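PDB 3EY5: acetyltransferase-like, GNAT family from Bacteroides thetaiotaomicron, which probably transfers an acetyl group to an amino group of a substrate, as a member of the GNAT family of N-acetyltransferases. Local coordinates for residues T131-D136 with L153-N158; Y137-Y142 with I175-K180; N49-I54 with Y67-E72. One frame throughout, in Å; residues are numbered along the deposited sequence. Where two conformers were deposited one is given.

Contact 1 of 3, residues T131-D136 with L153-N158; sequences TLWEKD and LMVHGN
Val155 and Trp133 meet through the first torsion of the valine: CG1 of Val155 stands anti to its backbone N (chi1 -174°), which leaves CG2 beside that N. The methyl CG2 of Val155 thus comes down over the centre of the six-membered ring of the indole, 3.5 Å from that centroid of Trp133 and only 8° off the ring normal, a CH-pi contact. A beta-branched residue suits this place, since one of its methyls can press on the aromatic face. Two residues back along the same strand, CD1 of Leu153 approaches CE3 of the Trp133 indole obliquely, at 4.1 Å.

Strands 131-134 and 149-156 run antiparallel in the mixed sheet of the GNAT fold, where 149-156 also pairs with strand 106-110. Thr131 and Val155 form a hydrogen-bonded pair: Thr131 N gives a nearly straight bond of 2.7 Å to Val155 O, and Val155 N returns one of 2.8 Å to Thr131 O. Trp133 N donates to Leu153 O at 2.9 Å. Beyond this the chain turns a corner at Lys135, where water 1 accepts from Leu153 N and donates to the carbonyls of Trp133 and Lys135.

The other face of the sheet carries Leu132 and the selenomethionine Met154, a non-hydrogen-bonded pair in which Leu132 CD1 lies 3.6 Å from Met154 CG. The Met154 chain bends at chi3 (73°), and its CE comes 3.7 Å from Leu132 N. Flexible, unbranched and apolar, it fits between this strand and helix 116-127, touching Ile122, Tyr125 and Gln126. On the indole side, Trp133 touches Ala161 and Leu153 touches Tyr165 and Leu172, all of helix 161-176.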
loop_
_atom_site.group_PDB
_atom_site.type_symbol
_atom_site.label_atom_id
_atom_site.label_comp_id
_atom_site.label_asym_id
_atom_site.label_seq_id
_atom_site.Cartn_x
_atom_site.Cartn_y
_atom_site.Cartn_z
ATOM N N THR A 131 4.107 2.758 -13.759
ATOM C CA THR A 131 3.324 3.368 -14.814
ATOM C C THR A 131 2.000 3.868 -14.246
ATOM O O THR A 131 1.285 3.111 -13.562
ATOM C CB THR A 131 3.012 2.351 -15.936
ATOM O OG1 THR A 131 4.238 1.851 -16.484
ATOM C CG2 THR A 131 2.244 3.012 -17.072
ATOM N N LEU A 132 1.676 5.130 -14.546
ATOM C CA LEU A 132 0.369 5.689 -14.191
ATOM C C LEU A 132 -0.775 5.213 -15.109
ATOM O O LEU A 132 -0.707 5.392 -16.317
ATOM C CB LEU A 132 0.416 7.211 -14.193
ATOM C CG LEU A 132 -0.930 7.862 -13.834
ATOM C CD1 LEU A 132 -1.305 7.518 -12.403
ATOM C CD2 LEU A 132 -0.880 9.377 -14.041
ATOM N N TRP A 133 -1.814 4.602 -14.523
ATOM C CA TRP A 133 -3.038 4.265 -15.236
ATOM C C TRP A 133 -4.075 5.380 -15.093
ATOM O O TRP A 133 -4.505 5.727 -13.968
ATOM C CB TRP A 133 -3.581 2.939 -14.718
ATOM C CG TRP A 133 -2.815 1.758 -15.254
ATOM C CD1 TRP A 133 -1.667 1.786 -16.060
ATOM C CD2 TRP A 133 -3.109 0.382 -15.041
ATOM N NE1 TRP A 133 -1.257 0.506 -16.333
ATOM C CE2 TRP A 133 -2.118 -0.374 -15.730
ATOM C CE3 TRP A 133 -4.105 -0.297 -14.328
ATOM C CZ2 TRP A 133 -2.101 -1.767 -15.712
ATOM C CZ3 TRP A 133 -4.079 -1.680 -14.311
ATOM C CH2 TRP A 133 -3.089 -2.399 -15.001
ATOM N N GLU A 134 -4.450 5.956 -16.235
ATOM C CA GLU A 134 -5.419 7.050 -16.317
ATOM C C GLU A 134 -6.854 6.529 -16.379
ATOM O O GLU A 134 -7.650 7.019 -17.183
ATOM C CB GLU A 134 -5.166 7.860 -17.592
ATOM C CG GLU A 134 -3.713 7.934 -18.031
ATOM C CD GLU A 134 -3.078 9.247 -17.641
ATOM O OE1 GLU A 134 -2.055 9.626 -18.265
ATOM O OE2 GLU A 134 -3.618 9.903 -16.716
ATOM N N LYS A 135 -7.180 5.526 -15.588
ATOM C CA LYS A 135 -8.499 4.959 -15.654
ATOM C C LYS A 135 -9.271 5.657 -14.556
ATOM O O LYS A 135 -8.688 6.111 -13.591
ATOM C CB LYS A 135 -8.411 3.440 -15.442
ATOM C CG LYS A 135 -7.611 2.746 -16.545
ATOM C CD LYS A 135 -8.518 2.483 -17.734
ATOM C CE LYS A 135 -7.780 2.310 -19.043
ATOM N NZ LYS A 135 -8.803 1.799 -20.057
ATOM N N ASP A 136 -10.579 5.750 -14.702
ATOM C CA ASP A 136 -11.381 6.450 -13.720
ATOM C C ASP A 136 -11.605 5.551 -12.470
ATOM O O ASP A 136 -12.722 5.101 -12.204
ATOM C CB ASP A 136 -12.722 6.861 -14.346
ATOM C CG ASP A 136 -13.539 7.786 -13.437
ATOM O OD1 ASP A 136 -12.926 8.496 -12.588
ATOM O OD2 ASP A 136 -14.797 7.809 -13.568
ATOM N N LEU A 153 -4.623 4.208 -10.302
ATOM C CA LEU A 153 -3.747 3.066 -10.007
ATOM C C LEU A 153 -2.413 3.318 -10.693
ATOM O O LEU A 153 -2.340 3.983 -11.727
ATOM C CB LEU A 153 -4.331 1.760 -10.521
ATOM C CG LEU A 153 -5.673 1.275 -9.976
ATOM C CD1 LEU A 153 -6.017 -0.021 -10.768
ATOM C CD2 LEU A 153 -5.604 1.012 -8.430
HETATM N N MSE A 154 -1.369 2.765 -10.106
HETATM C CA MSE A 154 -0.042 2.861 -10.680
HETATM C C MSE A 154 0.533 1.484 -10.579
HETATM O O MSE A 154 0.354 0.817 -9.558
HETATM C CB MSE A 154 0.798 3.860 -9.904
HETATM C CG MSE A 154 0.362 5.283 -10.134
HETATM SE SE MSE A 154 1.765 6.461 -9.632
HETATM C CE MSE A 154 2.918 6.082 -11.168
ATOM N N VAL A 155 1.186 1.056 -11.662
ATOM C CA VAL A 155 1.594 -0.334 -11.793
ATOM C C VAL A 155 3.075 -0.487 -12.113
ATOM O O VAL A 155 3.628 0.228 -12.944
ATOM C CB VAL A 155 0.705 -1.063 -12.852
ATOM C CG1 VAL A 155 1.014 -2.557 -12.897
ATOM C CG2 VAL A 155 -0.752 -0.853 -12.487
ATOM N N HIS A 156 3.728 -1.426 -11.453
ATOM C CA HIS A 156 5.104 -1.731 -11.810
ATOM C C HIS A 156 5.059 -3.162 -12.308
ATOM O O HIS A 156 4.547 -4.037 -11.607
ATOM C CB HIS A 156 6.035 -1.594 -10.590
ATOM C CG HIS A 156 7.436 -2.047 -10.853
ATOM N ND1 HIS A 156 8.399 -1.214 -11.377
ATOM C CD2 HIS A 156 8.036 -3.248 -10.667
ATOM C CE1 HIS A 156 9.539 -1.877 -11.499
ATOM N NE2 HIS A 156 9.343 -3.116 -11.076
ATOM N N GLY A 157 5.538 -3.397 -13.530
ATOM C CA GLY A 157 5.530 -4.741 -14.110
ATOM C C GLY A 157 4.646 -4.865 -15.351
ATOM O O GLY A 157 4.065 -3.888 -15.806
ATOM N N ASN A 158 4.532 -6.074 -15.886
ATOM C CA ASN A 158 3.866 -6.308 -17.175
ATOM C C ASN A 158 2.375 -6.529 -16.943
ATOM O O ASN A 158 1.900 -7.671 -16.795
ATOM C CB ASN A 158 4.569 -7.462 -17.953
ATOM C CG ASN A 158 3.738 -8.017 -19.165
ATOM O OD1 ASN A 158 3.605 -9.243 -19.333
ATOM N ND2 ASN A 158 3.217 -7.119 -20.013
HETATM O O HOH W 1 -6.175 4.428 -12.673
#

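Contact 2 of 3, residues Y137-Y142 with I175-K180; sequences YYQPPY and IVYGVK
Tyr177 reaches from the C-terminal end of helix 161-176 across to the segment where strand 136-139 of the GNAT sheet runs out into Pro140, Pro141 and Tyr142. Its CB rests 3.5 Å from CG of Pro140. Ring atoms CG and CD1 come next, lying near CD of Pro140, which stands over one face of the ring 4.0 Å from its centroid in a CH-pi contact; Val176 CG1 lies over the opposite face. Proline suits this place, because the compact, rigid pyrrolidine puts CH groups against the aromatic face.

Further out, CE2 touches CZ of Tyr142 at 3.5 Å, the two ring planes 57° apart. CZ meets CG of Gln139, which is 3.6 Å away; CG of Gln139 stands anti to its backbone N (chi1 -175°), and the amide beyond lies 13° from parallel to the ring. At the tip, the hydroxyl of Tyr177 is hydrogen-bonded to Tyr75 OH and, through water 2, linked to the hydroxyl of Tyr142, which also bonds Glu77. An alanine in place of Tyr177 would probably leave Pro140 CD without its aromatic face, take one of two partners from water 2 and leave Tyr75 without this hydroxyl, opening a gap beside Gln139 and Tyr142.

Glu109 of strand 106-110 receives the polar ends of Tyr137 and Gln139. Past the ring the chain turns at Gly178, whose positive phi suits glycine, and Val179 comes back toward the same proline: its CG2 packs 3.6 Å from CB of Pro140.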
loop_
_atom_site.group_PDB
_atom_site.type_symbol
_atom_site.label_atom_id
_atom_site.label_comp_id
_atom_site.label_asym_id
_atom_site.label_seq_id
_atom_site.Cartn_x
_atom_site.Cartn_y
_atom_site.Cartn_z
ATOM N N TYR A 137 -10.540 5.306 -11.712
ATOM C CA TYR A 137 -10.595 4.471 -10.524
ATOM C C TYR A 137 -11.136 5.243 -9.270
ATOM O O TYR A 137 -10.875 6.450 -9.103
ATOM C CB TYR A 137 -9.197 3.929 -10.236
ATOM C CG TYR A 137 -9.191 3.024 -9.017
ATOM C CD1 TYR A 137 -9.776 1.767 -9.067
ATOM C CD2 TYR A 137 -8.605 3.425 -7.832
ATOM C CE1 TYR A 137 -9.795 0.906 -7.947
ATOM C CE2 TYR A 137 -8.617 2.590 -6.703
ATOM C CZ TYR A 137 -9.240 1.336 -6.763
ATOM O OH TYR A 137 -9.252 0.479 -5.649
ATOM N N TYR A 138 -11.854 4.520 -8.407
ATOM C CA TYR A 138 -12.319 5.000 -7.095
ATOM C C TYR A 138 -11.997 3.993 -6.009
ATOM O O TYR A 138 -12.264 2.799 -6.176
ATOM C CB TYR A 138 -13.846 5.235 -7.109
ATOM C CG TYR A 138 -14.215 6.512 -7.853
ATOM C CD1 TYR A 138 -14.391 6.503 -9.231
ATOM C CD2 TYR A 138 -14.336 7.732 -7.173
ATOM C CE1 TYR A 138 -14.676 7.670 -9.922
ATOM C CE2 TYR A 138 -14.640 8.898 -7.848
ATOM C CZ TYR A 138 -14.800 8.855 -9.219
ATOM O OH TYR A 138 -15.109 9.992 -9.904
ATOM N N GLN A 139 -11.420 4.455 -4.903
ATOM C CA GLN A 139 -11.288 3.617 -3.724
ATOM C C GLN A 139 -12.606 3.621 -2.933
ATOM O O GLN A 139 -13.026 4.674 -2.436
ATOM C CB GLN A 139 -10.160 4.133 -2.834
ATOM C CG GLN A 139 -9.880 3.216 -1.638
ATOM C CD GLN A 139 -9.009 3.893 -0.607
ATOM O OE1 GLN A 139 -9.435 4.120 0.526
ATOM N NE2 GLN A 139 -7.801 4.253 -0.998
ATOM N N PRO A 140 -13.253 2.428 -2.795
ATOM C CA PRO A 140 -14.434 2.267 -1.947
ATOM C C PRO A 140 -14.052 2.681 -0.533
ATOM O O PRO A 140 -12.895 2.578 -0.182
ATOM C CB PRO A 140 -14.713 0.738 -1.978
ATOM C CG PRO A 140 -13.998 0.233 -3.194
ATOM C CD PRO A 140 -12.739 1.129 -3.267
ATOM N N PRO A 141 -15.020 3.153 0.286
ATOM C CA PRO A 141 -14.686 3.649 1.635
ATOM C C PRO A 141 -14.310 2.523 2.587
ATOM O O PRO A 141 -14.879 1.430 2.509
ATOM C CB PRO A 141 -16.009 4.248 2.126
ATOM C CG PRO A 141 -17.097 3.529 1.316
ATOM C CD PRO A 141 -16.458 3.290 -0.027
ATOM N N TYR A 142 -13.394 2.797 3.509
ATOM C CA TYR A 142 -13.178 1.865 4.610
ATOM C C TYR A 142 -14.342 1.870 5.586
ATOM O O TYR A 142 -14.685 0.830 6.144
ATOM C CB TYR A 142 -11.882 2.171 5.346
ATOM C CG TYR A 142 -10.646 1.687 4.619
ATOM C CD1 TYR A 142 -10.343 0.326 4.562
ATOM C CD2 TYR A 142 -9.796 2.575 3.980
ATOM C CE1 TYR A 142 -9.201 -0.141 3.886
ATOM C CE2 TYR A 142 -8.627 2.105 3.276
ATOM C CZ TYR A 142 -8.343 0.759 3.262
ATOM O OH TYR A 142 -7.221 0.275 2.612
ATOM N N ILE A 175 -12.353 -7.862 -2.736
ATOM C CA ILE A 175 -11.509 -8.525 -1.740
ATOM C C ILE A 175 -10.915 -7.591 -0.713
ATOM O O ILE A 175 -10.871 -7.912 0.475
ATOM C CB ILE A 175 -10.393 -9.344 -2.391
ATOM C CG1 ILE A 175 -11.040 -10.422 -3.266
ATOM C CG2 ILE A 175 -9.531 -10.022 -1.291
ATOM C CD1 ILE A 175 -10.352 -10.678 -4.566
ATOM N N VAL A 176 -10.451 -6.428 -1.151
ATOM C CA VAL A 176 -9.800 -5.556 -0.198
ATOM C C VAL A 176 -10.816 -4.669 0.536
ATOM O O VAL A 176 -10.708 -4.419 1.739
ATOM C CB VAL A 176 -8.676 -4.750 -0.873
ATOM C CG1 VAL A 176 -8.146 -3.685 0.062
ATOM C CG2 VAL A 176 -7.558 -5.711 -1.317
ATOM N N TYR A 177 -11.791 -4.198 -0.215
ATOM C CA TYR A 177 -12.709 -3.166 0.262
ATOM C C TYR A 177 -14.088 -3.700 0.624
ATOM O O TYR A 177 -14.896 -2.966 1.208
ATOM C CB TYR A 177 -12.756 -2.004 -0.736
ATOM C CG TYR A 177 -11.390 -1.347 -0.814
ATOM C CD1 TYR A 177 -10.542 -1.606 -1.866
ATOM C CD2 TYR A 177 -10.950 -0.482 0.182
ATOM C CE1 TYR A 177 -9.289 -1.022 -1.951
ATOM C CE2 TYR A 177 -9.684 0.091 0.136
ATOM C CZ TYR A 177 -8.858 -0.190 -0.947
ATOM O OH TYR A 177 -7.594 0.366 -1.052
ATOM N N GLY A 178 -14.318 -4.982 0.331
ATOM C CA GLY A 178 -15.543 -5.675 0.724
ATOM C C GLY A 178 -16.797 -5.137 0.071
ATOM O O GLY A 178 -17.886 -5.230 0.649
ATOM N N VAL A 179 -16.658 -4.590 -1.139
ATOM C CA VAL A 179 -17.824 -4.229 -1.968
ATOM C C VAL A 179 -18.631 -5.473 -2.404
ATOM O O VAL A 179 -18.045 -6.514 -2.721
ATOM C CB VAL A 179 -17.412 -3.362 -3.203
ATOM C CG1 VAL A 179 -18.559 -3.241 -4.226
ATOM C CG2 VAL A 179 -16.949 -1.994 -2.740
ATOM N N LYS A 180 -19.962 -5.329 -2.375
ATOM C CA LYS A 180 -20.963 -6.281 -2.899
ATOM C C LYS A 180 -21.032 -7.550 -2.069
ATOM O O LYS A 180 -21.575 -7.532 -0.967
ATOM C CB LYS A 180 -20.791 -6.577 -4.407
ATOM C CG LYS A 180 -20.123 -7.922 -4.754
ATOM C CD LYS A 180 -19.399 -7.845 -6.105
ATOM C CE LYS A 180 -19.466 -9.166 -6.889
ATOM N NZ LYS A 180 -18.973 -10.369 -6.138
HETATM O O HOH W 2 -5.932 1.624 0.842
#

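Contact 3 of 3, residues N49-I54 with Y67-E72; sequences NFHNNI and YWDFDE
Phe50 lays its CB over the six-membered ring of Trp68, 4.0 Å from the centroid and 8° off the normal, while its CD1 comes 3.4 Å from CE2 of Trp68. The Phe50 ring and the five-membered ring of Trp68 are inclined at 55°. Large, mostly apolar rings suit this non-hydrogen-bonded pair of the hairpin formed by strands 50-57 and 60-69, the indole N-H being used by Glu77. At the rim of the same indole, ND2 of Asn49 lies in the ring plane, 3.7 Å from CE3 of Trp68, and gives a weak bond to Asp69 O.

On the other face of the sheet, His51 and Tyr67 are a hydrogen-bonded pair, His51 N meeting Tyr67 O at 2.8 Å. CG of Tyr67 sits between its backbone N and carbonyl carbon (chi1 71°), and the ring beyond packs against His51: CB of His51 lies over it, 3.8 Å from its centroid. The Asn53 amide is nearly parallel to that phenol, with ND2 close to CE2 of Tyr67. Water 3 donates to Asn53 OD1 and also bonds the Tyr67 hydroxyl. Asp69 OD1 accepts from Asp71 N, an Asx turn just after the strand.

Around the hairpin, Trp68 bonds Glu77 of strand 74-81 through NE1 and packs on Ile175 and Val176 of helix 161-176, while Asn52 and Ile54 face helix 15-28.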
loop_
_atom_site.group_PDB
_atom_site.type_symbol
_atom_site.label_atom_id
_atom_site.label_comp_id
_atom_site.label_asym_id
_atom_site.label_seq_id
_atom_site.Cartn_x
_atom_site.Cartn_y
_atom_site.Cartn_z
ATOM N N ASN A 49 -3.665 -14.444 2.417
ATOM C CA ASN A 49 -3.152 -13.637 1.323
ATOM C C ASN A 49 -3.041 -12.118 1.671
ATOM O O ASN A 49 -2.817 -11.312 0.792
ATOM C CB ASN A 49 -4.033 -13.851 0.097
ATOM C CG ASN A 49 -5.393 -13.206 0.255
ATOM O OD1 ASN A 49 -6.002 -13.270 1.322
ATOM N ND2 ASN A 49 -5.870 -12.557 -0.796
ATOM N N PHE A 50 -3.193 -11.752 2.947
ATOM C CA PHE A 50 -2.918 -10.396 3.413
ATOM C C PHE A 50 -1.609 -10.426 4.196
ATOM O O PHE A 50 -1.409 -11.271 5.081
ATOM C CB PHE A 50 -4.090 -9.806 4.271
ATOM C CG PHE A 50 -3.776 -8.439 4.885
ATOM C CD1 PHE A 50 -3.705 -7.302 4.080
ATOM C CD2 PHE A 50 -3.489 -8.308 6.248
ATOM C CE1 PHE A 50 -3.367 -6.037 4.621
ATOM C CE2 PHE A 50 -3.143 -7.049 6.804
ATOM C CZ PHE A 50 -3.088 -5.919 5.983
ATOM N N HIS A 51 -0.714 -9.501 3.898
ATOM C CA HIS A 51 0.598 -9.547 4.508
ATOM C C HIS A 51 0.964 -8.199 5.109
ATOM O O HIS A 51 1.034 -7.178 4.404
ATOM C CB HIS A 51 1.657 -9.942 3.482
ATOM C CG HIS A 51 1.414 -11.272 2.840
ATOM N ND1 HIS A 51 1.895 -12.451 3.366
ATOM C CD2 HIS A 51 0.732 -11.611 1.719
ATOM C CE1 HIS A 51 1.531 -13.463 2.595
ATOM N NE2 HIS A 51 0.817 -12.979 1.594
ATOM N N ASN A 52 1.196 -8.215 6.416
ATOM C CA ASN A 52 1.643 -7.038 7.148
ATOM C C ASN A 52 3.145 -7.150 7.421
ATOM O O ASN A 52 3.594 -8.131 8.012
ATOM C CB ASN A 52 0.851 -6.947 8.464
ATOM C CG ASN A 52 0.840 -5.552 9.054
ATOM O OD1 ASN A 52 1.758 -4.741 8.810
ATOM N ND2 ASN A 52 -0.223 -5.247 9.834
ATOM N N ASN A 53 3.925 -6.173 6.965
ATOM C CA ASN A 53 5.372 -6.264 7.070
ATOM C C ASN A 53 6.015 -5.036 7.650
ATOM O O ASN A 53 5.645 -3.912 7.299
ATOM C CB ASN A 53 6.035 -6.525 5.707
ATOM C CG ASN A 53 5.389 -7.651 4.941
ATOM O OD1 ASN A 53 5.921 -8.765 4.888
ATOM N ND2 ASN A 53 4.242 -7.356 4.290
ATOM N N ILE A 54 7.006 -5.260 8.517
ATOM C CA ILE A 54 7.827 -4.171 9.041
ATOM C C ILE A 54 9.042 -4.051 8.121
ATOM O O ILE A 54 9.538 -5.046 7.542
ATOM C CB ILE A 54 8.169 -4.338 10.565
ATOM C CG1 ILE A 54 9.079 -3.215 11.041
ATOM C CG2 ILE A 54 8.847 -5.668 10.827
ATOM C CD1 ILE A 54 9.193 -3.118 12.554
ATOM N N TYR A 67 0.399 -5.516 2.069
ATOM C CA TYR A 67 0.038 -5.835 0.723
ATOM C C TYR A 67 -0.781 -7.115 0.662
ATOM O O TYR A 67 -0.769 -7.964 1.572
ATOM C CB TYR A 67 1.294 -5.904 -0.180
ATOM C CG TYR A 67 2.168 -7.095 0.092
ATOM C CD1 TYR A 67 1.867 -8.331 -0.460
ATOM C CD2 TYR A 67 3.291 -6.996 0.933
ATOM C CE1 TYR A 67 2.644 -9.438 -0.208
ATOM C CE2 TYR A 67 4.101 -8.127 1.198
ATOM C CZ TYR A 67 3.749 -9.337 0.631
ATOM O OH TYR A 67 4.499 -10.450 0.852
ATOM N N TRP A 68 -1.497 -7.244 -0.443
ATOM C CA TRP A 68 -2.239 -8.437 -0.743
ATOM C C TRP A 68 -1.583 -9.174 -1.901
ATOM O O TRP A 68 -1.117 -8.579 -2.888
ATOM C CB TRP A 68 -3.653 -8.091 -1.153
ATOM C CG TRP A 68 -4.427 -7.405 -0.107
ATOM C CD1 TRP A 68 -4.270 -6.100 0.302
ATOM C CD2 TRP A 68 -5.493 -7.954 0.674
ATOM N NE1 TRP A 68 -5.156 -5.810 1.285
ATOM C CE2 TRP A 68 -5.929 -6.927 1.542
ATOM C CE3 TRP A 68 -6.108 -9.227 0.745
ATOM C CZ2 TRP A 68 -6.982 -7.105 2.444
ATOM C CZ3 TRP A 68 -7.157 -9.418 1.661
ATOM C CH2 TRP A 68 -7.581 -8.362 2.495
ATOM N N ASP A 69 -1.627 -10.491 -1.769
ATOM C CA ASP A 69 -1.158 -11.432 -2.759
ATOM C C ASP A 69 -2.387 -11.906 -3.569
ATOM O O ASP A 69 -3.285 -12.527 -3.009
ATOM C CB ASP A 69 -0.489 -12.566 -1.985
ATOM C CG ASP A 69 -0.163 -13.789 -2.848
ATOM O OD1 ASP A 69 -0.069 -13.679 -4.111
ATOM O OD2 ASP A 69 0.019 -14.882 -2.237
ATOM N N PHE A 70 -2.429 -11.597 -4.868
ATOM C CA PHE A 70 -3.520 -12.012 -5.773
ATOM C C PHE A 70 -3.042 -12.904 -6.923
ATOM O O PHE A 70 -3.588 -12.852 -8.031
ATOM C CB PHE A 70 -4.250 -10.807 -6.391
ATOM C CG PHE A 70 -5.082 -10.021 -5.425
ATOM C CD1 PHE A 70 -4.679 -8.761 -5.009
ATOM C CD2 PHE A 70 -6.285 -10.525 -4.935
ATOM C CE1 PHE A 70 -5.463 -8.018 -4.124
ATOM C CE2 PHE A 70 -7.059 -9.788 -4.039
ATOM C CZ PHE A 70 -6.635 -8.532 -3.634
ATOM N N ASP A 71 -2.022 -13.722 -6.666
ATOM C CA ASP A 71 -1.540 -14.763 -7.605
ATOM C C ASP A 71 -0.973 -14.191 -8.896
ATOM O O ASP A 71 0.138 -14.513 -9.261
ATOM C CB ASP A 71 -2.602 -15.832 -7.923
ATOM C CG ASP A 71 -3.446 -16.202 -6.720
ATOM O OD1 ASP A 71 -2.895 -16.789 -5.758
ATOM O OD2 ASP A 71 -4.667 -15.902 -6.754
ATOM N N GLU A 72 -1.735 -13.360 -9.596
ATOM C CA GLU A 72 -1.208 -12.682 -10.774
ATOM C C GLU A 72 -0.345 -11.468 -10.422
ATOM O O GLU A 72 0.599 -11.161 -11.146
ATOM C CB GLU A 72 -2.342 -12.230 -11.703
ATOM C CG GLU A 72 -3.227 -13.357 -12.198
ATOM C CD GLU A 72 -4.556 -13.429 -11.470
ATOM O OE1 GLU A 72 -4.782 -12.620 -10.537
ATOM O OE2 GLU A 72 -5.383 -14.290 -11.848
HETATM O O HOH W 3 5.498 -10.987 3.227
#

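How the contacts relate
From the N terminus, contact 3 comes first, closing the hairpin of strands 50-57 and 60-69 across only twelve intervening residues. It is complete before either of the others opens, so it stands in series with both. Contacts 1 and 2 cross: 131-136 and 137-142 follow directly on one another, then 153-158 returns to the first and 175-180 to the second. They meet where Leu153 packs on Tyr137. All three reach the one mixed sheet. The end of helix 161-176 links contacts 2 and 3, since Ile175 and Val176 pack on Trp68 and Phe70; contacts 1 and 3 do not touch.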